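Cow rumen GH26 endo-mannanase (PDB 6UEH) probably hydrolyses internal beta-1,4-mannosidic bonds of mannans such as galactomannan, with a GH26 TIM-barrel domain joined to a CBM6-type accessory domain. Local coordinates at residues 44-49 with 120-125; 61-66 with 103-108; 68-73 with 91-96; 81-86 with 110-115. All coordinates share one frame; numbering follows the deposited sequence.

Overall arrangement
All four contacts lie in the CBM6-type beta domain, at a distance from the parallel barrel sheet. Interactions 1, 2 and 3 share the sheet that holds strands 59-69 and 123-132, and 1 and 3 meet through Glu124 N and Ala68 O. Interaction 3 also joins the two sheets at their edge, pairing strand 59-69 with strand 85-94. Interaction 4 combines buried valines with an exposed turn, and touches interaction 2 through Leu107 with Val82 and Phe63 with Val114. The centre between the sheets is aromatic and aliphatic, whereas the chain reversals of 1, 3 and 4 rely on bulges, turns, amides and waters. The nearest atoms of interactions 3 and 4 are about 11 Å apart.

Interaction 1: residues 44-49 with 120-125; sequences LTNAPI and YGYAEF
A G1 beta bulge, with Tyr122 and Ala123 both facing Leu44, marks the place where strand 123-132 begins to pair with the end of strand 42-44. Leu44 O accepts the N-H of Ala123 (N to O 3.2 Å) and a second, weak and strongly bent bond from Tyr122 N, while Leu44 N returns a bond to Ala123 O at 3.1 Å. Tyr122 takes the first, left-handed bulge position (phi 51°), often a glycine; at Gly121 before it, the absence of CB avoids a collision with Thr45 O. A water lies within bonding distance of Thr45 O and Tyr120 O. Although the CB of Tyr122 leads away from residues 44-49, CG sits beside the backbone N (chi1 -67°), and the ring comes to lie against Thr45. Thr45 CA stands 3.9 Å above the ring plane, over its centre, while Thr45 CG2 touches Tyr122 CE1 at 3.6 Å. Apolar branches meet further along: Leu44 CD2 packs on Phe125 CE1 at 3.6 Å, and Ile49 CD1 approaches the same ring. Around the contact, Arg76 and Gln78 of strand 76-82 bind Gly121 O, Phe125 meets Phe116 of strand 110-117, and strand 59-69 touches it through Val67.

Interaction 2: residues 61-66 with 103-108; sequences YQFTAK and GMHRLN
Tyr61 and His105 exchange two backbone hydrogen bonds, Tyr61 N to His105 O at 3.0 Å and His105 N to Tyr61 O at 2.9 Å, and Phe63 N adds a third to Gly103 O. Gln62, between them, turns its amide back: NE2 bonds to Asp101 OD1 and weakly to Phe63 O, while OE1 lies 3.3 Å from Met104 CG. Gly103 has no CB to collide with His105 NE2, which is bonded to Phe102 O. Strands 59-69 and 97-107 are thus antiparallel neighbours in one sheet of the beta sandwich expected of a CBM6 module, strongly twisted, with 131° between their directions. On the face that carries Tyr61 and His105, the Leu107 side chain crosses Tyr61 at about a right angle, and its CD1 stands 3.5 Å above the ring plane, offset toward the rim. An alanine in place of Tyr61 would probably leave Leu107 CD1 without its aromatic floor and open a gap beside Val55 and Val130. Phe63 and Leu107 reach tip to tip, CZ to CD2 3.8 Å, with the methyl in the plane of the ring. Beyond them, Phe63 packs on Ile80 and Leu107 on Val82, both from strand 76-82.

Interaction 3: residues 68-73 with 91-96; sequences AQILDK and VPYYDT
Gln69 and Tyr94 form an antiparallel hydrogen-bonded pair through their backbones, Gln69 N to Tyr94 O and Tyr94 N to Gln69 O, each at 2.9 Å. The end of strand 59-69 thereby pairs with the end of strand 85-94, just before the chain turns a corner at 95-96, and links the two sheets of the CBM6-type beta sandwich. The side-chain amide of Gln69 makes a second set of bonds. Its CG is anti to the backbone N, and a bend at chi2 (-79°) sets CD. OE1 accepts Asp72 N at 2.9 Å, on a lone pair and nearly straight, and more weakly Leu71 N. One hydrogen of NE2 goes to Asp72 O at 3.1 Å in a straight bond lying in the amide plane; Val91 O and Pro92 O are weak, probably shared partners of the other. An alanine at Gln69 would probably leave Asp72 N and Asp72 O without these partners and the turn freer to shift against residues 91-92.

The packing centres on Tyr93. Lys73, bent at chi2, runs side by side with the ring, pointing the same way; its CD stands 3.7 Å above the ring plane, toward the rim, and its NZ bonds weakly to Tyr93 OH at 3.1 Å. Ile70 CG2 rests on Asp95 CA. One water accepts from Tyr93 N and donates to Lys73 O.

Asp72 is salt-bridged to Arg76. A carboxamide suits position 69 because it both accepts and donates: one neutral group, itself buried, serves main-chain atoms of its own turn and of residues 91-92.

Interaction 4: residues 81-86 with 110-115; sequences SVNGID and GANKVS
Ser81 and Ser115 satisfy each other's backbones in an antiparallel hydrogen-bonded pair, Ser81 N to Ser115 O and Ser115 N to Ser81 O, both at 2.8 Å. One step on, Asn83 N gives a straight bond to Lys113 O (2.8 Å). The return donor, Lys113 N, goes to the side chain: it reaches Asn83 OD1 at 3.0 Å, nearly straight at the hydrogen yet 48° above the carboxamide plane. A first torsion of -71° brings Asn83 CG close to strand 110-117. OD1 also accepts a water, which weakly bridges to Ala111 O. Another water lies within bonding distance of Asn83 O, Lys113 O and Ser115 OG, its protons in demand from further acceptors.

Ser81 OG lies 2.9 Å from Asp86 OD1 and 3.0 Å from Ile85 O; its one proton can serve only one of them at a time, and which one is not settled. Asp86 OD1 is also salt-bridged to Lys117. Asn112 ND2 finds its main acceptor in Asn108 O and a weak one in Val53 O. Val82 CG1 comes near Asn112 OD1, and Val82 and Val114 share the face that turns toward Leu107 and Phe63 of the other sheet.

Asn83 and Gly84 form the middle of a type II' beta turn from Val82 to Ile85, closed by Val82 N to Ile85 O and Ile85 N to Val82 O. Glycine usually takes the position of Asn83, with asparagine among the better alternatives, and here the side chain also accepts Lys113 N. The result is a two-residue beta hairpin, a common connection between antiparallel strands, within one sheet of the CBM6-type sandwich.

Interaction 1: residues 44-49 with 120-125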
loop_
_atom_site.group_PDB
_atom_site.type_symbol
_atom_site.label_atom_id
_atom_site.label_comp_id
_atom_site.label_asym_id
_atom_site.label_seq_id
_atom_site.Cartn_x
_atom_site.Cartn_y
_atom_site.Cartn_z
ATOM N N LEU A 44 -1.386 -3.551 33.986
ATOM C CA LEU A 44 -1.062 -2.276 33.361
ATOM C C LEU A 44 -2.253 -1.339 33.461
ATOM O O LEU A 44 -3.268 -1.576 32.821
ATOM C CB LEU A 44 -0.673 -2.491 31.895
ATOM C CG LEU A 44 -0.511 -1.277 30.977
ATOM C CD1 LEU A 44 0.766 -0.544 31.282
ATOM C CD2 LEU A 44 -0.541 -1.694 29.512
ATOM N N THR A 45 -2.145 -0.284 34.265
ATOM C CA THR A 45 -3.246 0.669 34.384
ATOM C C THR A 45 -2.930 1.980 33.669
ATOM O O THR A 45 -3.165 2.101 32.464
ATOM C CB THR A 45 -3.604 0.959 35.863
ATOM O OG1 THR A 45 -2.420 1.296 36.596
ATOM C CG2 THR A 45 -4.267 -0.262 36.502
ATOM N N ASN A 46 -2.404 2.957 34.403
ATOM C CA ASN A 46 -2.077 4.254 33.813
ATOM C C ASN A 46 -0.579 4.562 33.822
ATOM O O ASN A 46 -0.175 5.719 33.703
ATOM C CB ASN A 46 -2.837 5.377 34.531
ATOM C CG ASN A 46 -2.519 5.452 36.014
ATOM O OD1 ASN A 46 -1.736 4.658 36.540
ATOM N ND2 ASN A 46 -3.126 6.414 36.697
ATOM N N ALA A 47 0.238 3.524 33.961
ATOM C CA ALA A 47 1.689 3.682 33.950
ATOM C C ALA A 47 2.336 2.511 33.218
ATOM O O ALA A 47 1.890 1.376 33.358
ATOM C CB ALA A 47 2.227 3.791 35.365
ATOM N N PRO A 48 3.398 2.783 32.442
ATOM C CA PRO A 48 4.001 1.749 31.594
ATOM C C PRO A 48 4.741 0.657 32.364
ATOM O O PRO A 48 5.165 0.858 33.502
ATOM C CB PRO A 48 4.984 2.542 30.727
ATOM C CG PRO A 48 5.353 3.712 31.570
ATOM C CD PRO A 48 4.097 4.074 32.316
ATOM N N ILE A 49 4.876 -0.501 31.727
ATOM C CA ILE A 49 5.762 -1.552 32.209
ATOM C C ILE A 49 6.757 -1.845 31.097
ATOM O O ILE A 49 6.430 -1.703 29.916
ATOM C CB ILE A 49 4.999 -2.832 32.605
ATOM C CG1 ILE A 49 4.266 -3.419 31.397
ATOM C CG2 ILE A 49 4.025 -2.541 33.745
ATOM C CD1 ILE A 49 3.554 -4.731 31.689
ATOM N N TYR A 120 -4.393 2.224 25.518
ATOM C CA TYR A 120 -5.053 2.893 26.639
ATOM C C TYR A 120 -4.947 2.129 27.963
ATOM O O TYR A 120 -5.659 2.435 28.918
ATOM C CB TYR A 120 -6.530 3.128 26.309
ATOM C CG TYR A 120 -6.758 4.047 25.132
ATOM C CD1 TYR A 120 -5.962 5.167 24.937
ATOM C CD2 TYR A 120 -7.769 3.794 24.214
ATOM C CE1 TYR A 120 -6.165 6.010 23.863
ATOM C CE2 TYR A 120 -7.982 4.631 23.137
ATOM C CZ TYR A 120 -7.176 5.737 22.966
ATOM O OH TYR A 120 -7.385 6.574 21.893
ATOM N N GLY A 121 -4.068 1.137 28.018
ATOM C CA GLY A 121 -3.834 0.403 29.250
ATOM C C GLY A 121 -5.029 -0.382 29.766
ATOM O O GLY A 121 -5.924 -0.745 29.003
ATOM N N TYR A 122 -5.032 -0.632 31.074
ATOM C CA TYR A 122 -6.046 -1.448 31.744
ATOM C C TYR A 122 -6.224 -2.794 31.049
ATOM O O TYR A 122 -7.313 -3.161 30.598
ATOM C CB TYR A 122 -7.357 -0.675 31.858
ATOM C CG TYR A 122 -7.186 0.503 32.789
ATOM C CD1 TYR A 122 -7.285 0.345 34.164
ATOM C CD2 TYR A 122 -6.864 1.761 32.296
ATOM C CE1 TYR A 122 -7.105 1.415 35.022
ATOM C CE2 TYR A 122 -6.679 2.837 33.144
ATOM C CZ TYR A 122 -6.800 2.658 34.506
ATOM O OH TYR A 122 -6.618 3.726 35.352
ATOM N N ALA A 123 -5.107 -3.511 30.972
ATOM C CA ALA A 123 -5.059 -4.877 30.477
ATOM C C ALA A 123 -4.066 -5.657 31.332
ATOM O O ALA A 123 -3.230 -5.069 32.018
ATOM C CB ALA A 123 -4.662 -4.915 29.012
ATOM N N GLU A 124 -4.155 -6.980 31.286
ATOM C CA GLU A 124 -3.343 -7.821 32.157
ATOM C C GLU A 124 -2.286 -8.565 31.356
ATOM O O GLU A 124 -2.550 -9.033 30.249
ATOM C CB GLU A 124 -4.229 -8.808 32.924
ATOM C CG GLU A 124 -5.257 -8.150 33.845
ATOM C CD GLU A 124 -6.412 -7.513 33.091
ATOM O OE1 GLU A 124 -7.072 -8.219 32.300
ATOM O OE2 GLU A 124 -6.657 -6.299 33.278
ATOM N N PHE A 125 -1.085 -8.669 31.920
ATOM C CA PHE A 125 0.026 -9.334 31.253
ATOM C C PHE A 125 0.649 -10.388 32.165
ATOM O O PHE A 125 1.177 -10.066 33.228
ATOM C CB PHE A 125 1.082 -8.311 30.823
ATOM C CG PHE A 125 0.584 -7.315 29.817
ATOM C CD1 PHE A 125 -0.159 -6.216 30.217
ATOM C CD2 PHE A 125 0.858 -7.476 28.469
ATOM C CE1 PHE A 125 -0.621 -5.302 29.293
ATOM C CE2 PHE A 125 0.399 -6.562 27.541
ATOM C CZ PHE A 125 -0.341 -5.472 27.954
HETATM O O HOH W 1 -4.132 3.900 30.807
#

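Interaction 2: residues 61-66 with 103-108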
loop_
_atom_site.group_PDB
_atom_site.type_symbol
_atom_site.label_atom_id
_atom_site.label_comp_id
_atom_site.label_asym_id
_atom_site.label_seq_id
_atom_site.Cartn_x
_atom_site.Cartn_y
_atom_site.Cartn_z
ATOM N N TYR A 61 12.037 -8.748 15.170
ATOM C CA TYR A 61 11.703 -9.674 16.246
ATOM C C TYR A 61 10.198 -9.763 16.484
ATOM O O TYR A 61 9.481 -8.768 16.387
ATOM C CB TYR A 61 12.429 -9.260 17.530
ATOM C CG TYR A 61 13.918 -9.510 17.465
ATOM C CD1 TYR A 61 14.777 -8.579 16.892
ATOM C CD2 TYR A 61 14.461 -10.688 17.956
ATOM C CE1 TYR A 61 16.137 -8.812 16.820
ATOM C CE2 TYR A 61 15.820 -10.932 17.888
ATOM C CZ TYR A 61 16.654 -9.992 17.319
ATOM O OH TYR A 61 18.006 -10.232 17.251
ATOM N N GLN A 62 9.731 -10.972 16.781
ATOM C CA GLN A 62 8.318 -11.229 17.020
ATOM C C GLN A 62 7.960 -11.029 18.490
ATOM O O GLN A 62 8.626 -11.562 19.382
ATOM C CB GLN A 62 7.958 -12.649 16.577
ATOM C CG GLN A 62 6.557 -13.093 16.970
ATOM C CD GLN A 62 5.476 -12.327 16.239
ATOM O OE1 GLN A 62 5.541 -12.149 15.023
ATOM N NE2 GLN A 62 4.473 -11.865 16.979
ATOM N N PHE A 63 6.905 -10.260 18.737
ATOM C CA PHE A 63 6.472 -9.973 20.099
ATOM C C PHE A 63 5.122 -10.613 20.396
ATOM O O PHE A 63 4.139 -10.377 19.695
ATOM C CB PHE A 63 6.414 -8.462 20.330
ATOM C CG PHE A 63 7.753 -7.795 20.248
ATOM C CD1 PHE A 63 8.296 -7.444 19.021
ATOM C CD2 PHE A 63 8.482 -7.533 21.396
ATOM C CE1 PHE A 63 9.534 -6.841 18.942
ATOM C CE2 PHE A 63 9.720 -6.930 21.323
ATOM C CZ PHE A 63 10.247 -6.581 20.095
ATOM N N THR A 64 5.091 -11.434 21.438
ATOM C CA THR A 64 3.876 -12.119 21.851
ATOM C C THR A 64 3.746 -12.019 23.367
ATOM O O THR A 64 4.747 -11.924 24.076
ATOM C CB THR A 64 3.889 -13.598 21.413
ATOM O OG1 THR A 64 4.320 -13.688 20.049
ATOM C CG2 THR A 64 2.506 -14.225 21.543
ATOM N N ALA A 65 2.516 -12.021 23.865
ATOM C CA ALA A 65 2.303 -11.975 25.304
ATOM C C ALA A 65 1.057 -12.752 25.699
ATOM O O ALA A 65 0.085 -12.816 24.944
ATOM C CB ALA A 65 2.204 -10.532 25.780
ATOM N N LYS A 66 1.108 -13.360 26.879
ATOM C CA LYS A 66 -0.059 -14.003 27.464
ATOM C C LYS A 66 -0.843 -12.940 28.216
ATOM O O LYS A 66 -0.405 -12.461 29.267
ATOM C CB LYS A 66 0.347 -15.142 28.396
ATOM C CG LYS A 66 -0.815 -16.005 28.854
ATOM C CD LYS A 66 -1.154 -17.057 27.817
ATOM C CE LYS A 66 -0.013 -18.051 27.662
ATOM N NZ LYS A 66 -0.320 -19.093 26.646
ATOM N N GLY A 103 2.933 -8.300 16.994
ATOM C CA GLY A 103 3.615 -7.973 15.752
ATOM C C GLY A 103 5.117 -8.186 15.705
ATOM O O GLY A 103 5.746 -8.549 16.701
ATOM N N MET A 104 5.687 -7.968 14.525
ATOM C CA MET A 104 7.130 -8.045 14.329
ATOM C C MET A 104 7.687 -6.639 14.200
ATOM O O MET A 104 7.231 -5.862 13.363
ATOM C CB MET A 104 7.482 -8.857 13.084
ATOM C CG MET A 104 6.498 -9.950 12.736
ATOM S SD MET A 104 6.924 -10.716 11.159
ATOM C CE MET A 104 5.494 -11.767 10.905
ATOM N N HIS A 105 8.674 -6.309 15.024
ATOM C CA HIS A 105 9.198 -4.953 15.036
ATOM C C HIS A 105 10.718 -4.931 15.113
ATOM O O HIS A 105 11.353 -5.892 15.545
ATOM C CB HIS A 105 8.582 -4.170 16.194
ATOM C CG HIS A 105 7.088 -4.234 16.219
ATOM N ND1 HIS A 105 6.306 -3.671 15.233
ATOM C CD2 HIS A 105 6.233 -4.822 17.087
ATOM C CE1 HIS A 105 5.032 -3.897 15.502
ATOM N NE2 HIS A 105 4.961 -4.592 16.622
ATOM N N ARG A 106 11.291 -3.819 14.671
ATOM C CA ARG A 106 12.733 -3.683 14.575
ATOM C C ARG A 106 13.377 -3.443 15.934
ATOM O O ARG A 106 12.982 -2.539 16.672
ATOM C CB ARG A 106 13.080 -2.543 13.613
ATOM C CG ARG A 106 14.560 -2.294 13.401
ATOM C CD ARG A 106 14.746 -1.338 12.230
ATOM N NE ARG A 106 16.128 -0.903 12.056
ATOM C CZ ARG A 106 16.550 -0.187 11.019
ATOM N NH1 ARG A 106 15.696 0.166 10.066
ATOM N NH2 ARG A 106 17.824 0.175 10.933
ATOM N N LEU A 107 14.351 -4.280 16.268
ATOM C CA LEU A 107 15.252 -3.996 17.373
ATOM C C LEU A 107 16.566 -3.508 16.785
ATOM O O LEU A 107 17.053 -4.058 15.797
ATOM C CB LEU A 107 15.481 -5.226 18.250
ATOM C CG LEU A 107 14.274 -5.791 18.998
ATOM C CD1 LEU A 107 14.725 -6.867 19.968
ATOM C CD2 LEU A 107 13.518 -4.695 19.724
ATOM N N ASN A 108 17.134 -2.471 17.385
ATOM C CA ASN A 108 18.365 -1.900 16.867
ATOM C C ASN A 108 19.573 -2.264 17.721
ATOM O O ASN A 108 19.432 -2.596 18.900
ATOM C CB ASN A 108 18.219 -0.384 16.748
ATOM C CG ASN A 108 17.260 0.017 15.640
ATOM O OD1 ASN A 108 17.361 -0.471 14.515
ATOM N ND2 ASN A 108 16.311 0.888 15.960
#

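Interaction 3: residues 68-73 with 91-96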
loop_
_atom_site.group_PDB
_atom_site.type_symbol
_atom_site.label_atom_id
_atom_site.label_comp_id
_atom_site.label_asym_id
_atom_site.label_seq_id
_atom_site.Cartn_x
_atom_site.Cartn_y
_atom_site.Cartn_z
ATOM N N ALA A 68 -4.768 -10.710 29.210
ATOM C CA ALA A 68 -6.203 -10.684 29.420
ATOM C C ALA A 68 -6.650 -9.233 29.343
ATOM O O ALA A 68 -5.832 -8.322 29.461
ATOM C CB ALA A 68 -6.578 -11.302 30.756
ATOM N N GLN A 69 -7.942 -9.017 29.139
ATOM C CA GLN A 69 -8.474 -7.667 29.014
ATOM C C GLN A 69 -9.967 -7.700 29.309
ATOM O O GLN A 69 -10.756 -8.163 28.484
ATOM C CB GLN A 69 -8.195 -7.109 27.615
ATOM C CG GLN A 69 -8.423 -5.612 27.465
ATOM C CD GLN A 69 -9.888 -5.260 27.299
ATOM O OE1 GLN A 69 -10.467 -4.563 28.130
ATOM N NE2 GLN A 69 -10.496 -5.745 26.221
ATOM N N ILE A 70 -10.351 -7.221 30.488
ATOM C CA ILE A 70 -11.728 -7.376 30.942
ATOM C C ILE A 70 -12.452 -6.056 31.207
ATOM O O ILE A 70 -13.551 -6.054 31.756
ATOM C CB ILE A 70 -11.795 -8.222 32.232
ATOM C CG1 ILE A 70 -11.017 -7.539 33.360
ATOM C CG2 ILE A 70 -11.261 -9.624 31.980
ATOM C CD1 ILE A 70 -11.193 -8.203 34.712
ATOM N N LEU A 71 -11.853 -4.936 30.818
ATOM C CA LEU A 71 -12.506 -3.646 31.027
ATOM C C LEU A 71 -13.536 -3.345 29.935
ATOM O O LEU A 71 -14.630 -2.852 30.218
ATOM C CB LEU A 71 -11.470 -2.522 31.094
ATOM C CG LEU A 71 -12.039 -1.162 31.497
ATOM C CD1 LEU A 71 -12.684 -1.252 32.874
ATOM C CD2 LEU A 71 -10.963 -0.080 31.464
ATOM N N ASP A 72 -13.185 -3.650 28.688
ATOM C CA ASP A 72 -14.052 -3.352 27.551
ATOM C C ASP A 72 -14.464 -4.614 26.799
ATOM O O ASP A 72 -13.616 -5.330 26.265
ATOM C CB ASP A 72 -13.355 -2.386 26.586
ATOM C CG ASP A 72 -13.071 -1.033 27.212
ATOM O OD1 ASP A 72 -13.889 -0.569 28.033
ATOM O OD2 ASP A 72 -12.028 -0.431 26.880
ATOM N N LYS A 73 -15.768 -4.879 26.756
ATOM C CA LYS A 73 -16.303 -6.030 26.028
ATOM C C LYS A 73 -16.001 -5.946 24.532
ATOM O O LYS A 73 -15.839 -6.968 23.862
ATOM C CB LYS A 73 -17.818 -6.146 26.229
ATOM C CG LYS A 73 -18.280 -6.206 27.676
ATOM C CD LYS A 73 -17.912 -7.519 28.349
ATOM C CE LYS A 73 -18.540 -7.603 29.735
ATOM N NZ LYS A 73 -18.120 -8.816 30.490
ATOM N N VAL A 91 -6.719 -5.109 21.621
ATOM C CA VAL A 91 -6.859 -6.383 22.316
ATOM C C VAL A 91 -8.323 -6.624 22.662
ATOM O O VAL A 91 -8.929 -5.840 23.394
ATOM C CB VAL A 91 -6.005 -6.434 23.598
ATOM C CG1 VAL A 91 -6.281 -7.713 24.378
ATOM C CG2 VAL A 91 -4.530 -6.327 23.253
ATOM N N PRO A 92 -8.904 -7.702 22.114
ATOM C CA PRO A 92 -10.305 -8.043 22.382
ATOM C C PRO A 92 -10.564 -8.332 23.858
ATOM O O PRO A 92 -9.623 -8.460 24.642
ATOM C CB PRO A 92 -10.530 -9.304 21.538
ATOM C CG PRO A 92 -9.472 -9.255 20.482
ATOM C CD PRO A 92 -8.285 -8.621 21.143
ATOM N N TYR A 93 -11.836 -8.422 24.229
ATOM C CA TYR A 93 -12.200 -8.857 25.569
ATOM C C TYR A 93 -11.725 -10.287 25.793
ATOM O O TYR A 93 -12.192 -11.218 25.132
ATOM C CB TYR A 93 -13.712 -8.755 25.778
ATOM C CG TYR A 93 -14.185 -9.212 27.140
ATOM C CD1 TYR A 93 -14.185 -8.344 28.224
ATOM C CD2 TYR A 93 -14.648 -10.508 27.339
ATOM C CE1 TYR A 93 -14.623 -8.753 29.469
ATOM C CE2 TYR A 93 -15.088 -10.927 28.580
ATOM C CZ TYR A 93 -15.072 -10.046 29.641
ATOM O OH TYR A 93 -15.509 -10.458 30.878
ATOM N N TYR A 94 -10.779 -10.449 26.712
ATOM C CA TYR A 94 -10.271 -11.764 27.090
ATOM C C TYR A 94 -10.413 -11.949 28.593
ATOM O O TYR A 94 -9.711 -11.293 29.360
ATOM C CB TYR A 94 -8.799 -11.926 26.693
ATOM C CG TYR A 94 -8.528 -12.021 25.208
ATOM C CD1 TYR A 94 -9.387 -12.708 24.360
ATOM C CD2 TYR A 94 -7.398 -11.427 24.658
ATOM C CE1 TYR A 94 -9.129 -12.796 23.002
ATOM C CE2 TYR A 94 -7.133 -11.509 23.309
ATOM C CZ TYR A 94 -7.998 -12.192 22.485
ATOM O OH TYR A 94 -7.724 -12.269 21.138
ATOM N N ASP A 95 -11.307 -12.838 29.018
ATOM C CA ASP A 95 -11.522 -13.066 30.444
ATOM C C ASP A 95 -10.695 -14.252 30.937
ATOM O O ASP A 95 -10.767 -14.641 32.104
ATOM C CB ASP A 95 -13.012 -13.283 30.738
ATOM C CG ASP A 95 -13.543 -14.601 30.194
ATOM O OD1 ASP A 95 -12.888 -15.226 29.331
ATOM O OD2 ASP A 95 -14.642 -15.007 30.626
ATOM N N THR A 96 -9.915 -14.814 30.020
ATOM C CA THR A 96 -9.037 -15.945 30.288
ATOM C C THR A 96 -7.692 -15.643 29.638
ATOM O O THR A 96 -7.641 -14.921 28.642
ATOM C CB THR A 96 -9.621 -17.262 29.731
ATOM O OG1 THR A 96 -10.987 -17.389 30.141
ATOM C CG2 THR A 96 -8.837 -18.466 30.226
HETATM O O HOH W 2 -13.876 -8.079 22.356
#

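Interaction 4: residues 81-86 with 110-115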
loop_
_atom_site.group_PDB
_atom_site.type_symbol
_atom_site.label_atom_id
_atom_site.label_comp_id
_atom_site.label_asym_id
_atom_site.label_seq_id
_atom_site.Cartn_x
_atom_site.Cartn_y
_atom_site.Cartn_z
ATOM N N SER A 81 5.804 -0.626 22.545
ATOM C CA SER A 81 6.755 0.397 22.154
ATOM C C SER A 81 8.180 -0.126 22.198
ATOM O O SER A 81 8.583 -0.779 23.160
ATOM C CB SER A 81 6.609 1.621 23.061
ATOM O OG SER A 81 7.537 2.632 22.719
ATOM N N VAL A 82 8.934 0.149 21.140
ATOM C CA VAL A 82 10.352 -0.174 21.116
ATOM C C VAL A 82 11.140 1.124 21.124
ATOM O O VAL A 82 11.147 1.866 20.138
ATOM C CB VAL A 82 10.735 -1.015 19.892
ATOM C CG1 VAL A 82 12.235 -1.271 19.881
ATOM C CG2 VAL A 82 9.967 -2.328 19.896
ATOM N N ASN A 83 11.799 1.382 22.250
ATOM C CA ASN A 83 12.452 2.655 22.509
ATOM C C ASN A 83 11.463 3.800 22.307
ATOM O O ASN A 83 10.511 3.933 23.076
ATOM C CB ASN A 83 13.698 2.814 21.632
ATOM C CG ASN A 83 14.833 1.895 22.070
ATOM O OD1 ASN A 83 15.064 1.707 23.265
ATOM N ND2 ASN A 83 15.534 1.312 21.104
ATOM N N GLY A 84 11.664 4.608 21.272
ATOM C CA GLY A 84 10.811 5.767 21.059
ATOM C C GLY A 84 9.634 5.561 20.118
ATOM O O GLY A 84 8.826 6.471 19.924
ATOM N N ILE A 85 9.528 4.369 19.540
ATOM C CA ILE A 85 8.522 4.103 18.512
ATOM C C ILE A 85 7.343 3.307 19.064
ATOM O O ILE A 85 7.535 2.295 19.735
ATOM C CB ILE A 85 9.140 3.344 17.321
ATOM C CG1 ILE A 85 10.383 4.081 16.814
ATOM C CG2 ILE A 85 8.123 3.169 16.202
ATOM C CD1 ILE A 85 11.104 3.368 15.689
ATOM N N ASP A 86 6.126 3.768 18.776
ATOM C CA ASP A 86 4.913 3.111 19.263
ATOM C C ASP A 86 4.204 2.301 18.181
ATOM O O ASP A 86 4.147 2.708 17.018
ATOM C CB ASP A 86 3.926 4.138 19.827
ATOM C CG ASP A 86 4.444 4.840 21.065
ATOM O OD1 ASP A 86 5.445 4.378 21.650
ATOM O OD2 ASP A 86 3.834 5.857 21.458
ATOM N N GLY A 110 22.408 -2.794 20.128
ATOM C CA GLY A 110 22.518 -2.349 21.503
ATOM C C GLY A 110 21.244 -2.568 22.298
ATOM O O GLY A 110 20.473 -3.486 22.019
ATOM N N ALA A 111 21.022 -1.711 23.289
ATOM C CA ALA A 111 19.898 -1.862 24.204
ATOM C C ALA A 111 18.584 -1.397 23.583
ATOM O O ALA A 111 18.541 -0.401 22.861
ATOM C CB ALA A 111 20.170 -1.100 25.495
ATOM N N ASN A 112 17.515 -2.132 23.867
ATOM C CA ASN A 112 16.181 -1.765 23.408
ATOM C C ASN A 112 15.174 -1.851 24.548
ATOM O O ASN A 112 14.963 -2.921 25.117
ATOM C CB ASN A 112 15.732 -2.663 22.252
ATOM C CG ASN A 112 16.565 -2.467 21.000
ATOM O OD1 ASN A 112 16.190 -1.709 20.103
ATOM N ND2 ASN A 112 17.703 -3.150 20.933
ATOM N N LYS A 113 14.559 -0.723 24.884
ATOM C CA LYS A 113 13.517 -0.727 25.900
ATOM C C LYS A 113 12.192 -1.107 25.263
ATOM O O LYS A 113 11.648 -0.359 24.455
ATOM C CB LYS A 113 13.409 0.636 26.585
ATOM C CG LYS A 113 12.392 0.670 27.719
ATOM C CD LYS A 113 12.375 2.027 28.411
ATOM C CE LYS A 113 11.489 2.005 29.648
ATOM N NZ LYS A 113 11.467 3.317 30.349
ATOM N N VAL A 114 11.686 -2.284 25.611
ATOM C CA VAL A 114 10.377 -2.711 25.140
ATOM C C VAL A 114 9.336 -2.387 26.199
ATOM O O VAL A 114 9.414 -2.881 27.325
ATOM C CB VAL A 114 10.346 -4.217 24.822
ATOM C CG1 VAL A 114 8.997 -4.603 24.226
ATOM C CG2 VAL A 114 11.483 -4.577 23.873
ATOM N N SER A 115 8.367 -1.552 25.840
ATOM C CA SER A 115 7.366 -1.100 26.801
ATOM C C SER A 115 5.942 -1.402 26.362
ATOM O O SER A 115 5.635 -1.430 25.170
ATOM C CB SER A 115 7.497 0.408 27.042
ATOM O OG SER A 115 8.783 0.747 27.523
HETATM O O HOH W 3 9.923 1.698 25.144
HETATM O O HOH W 4 17.169 1.505 25.256
#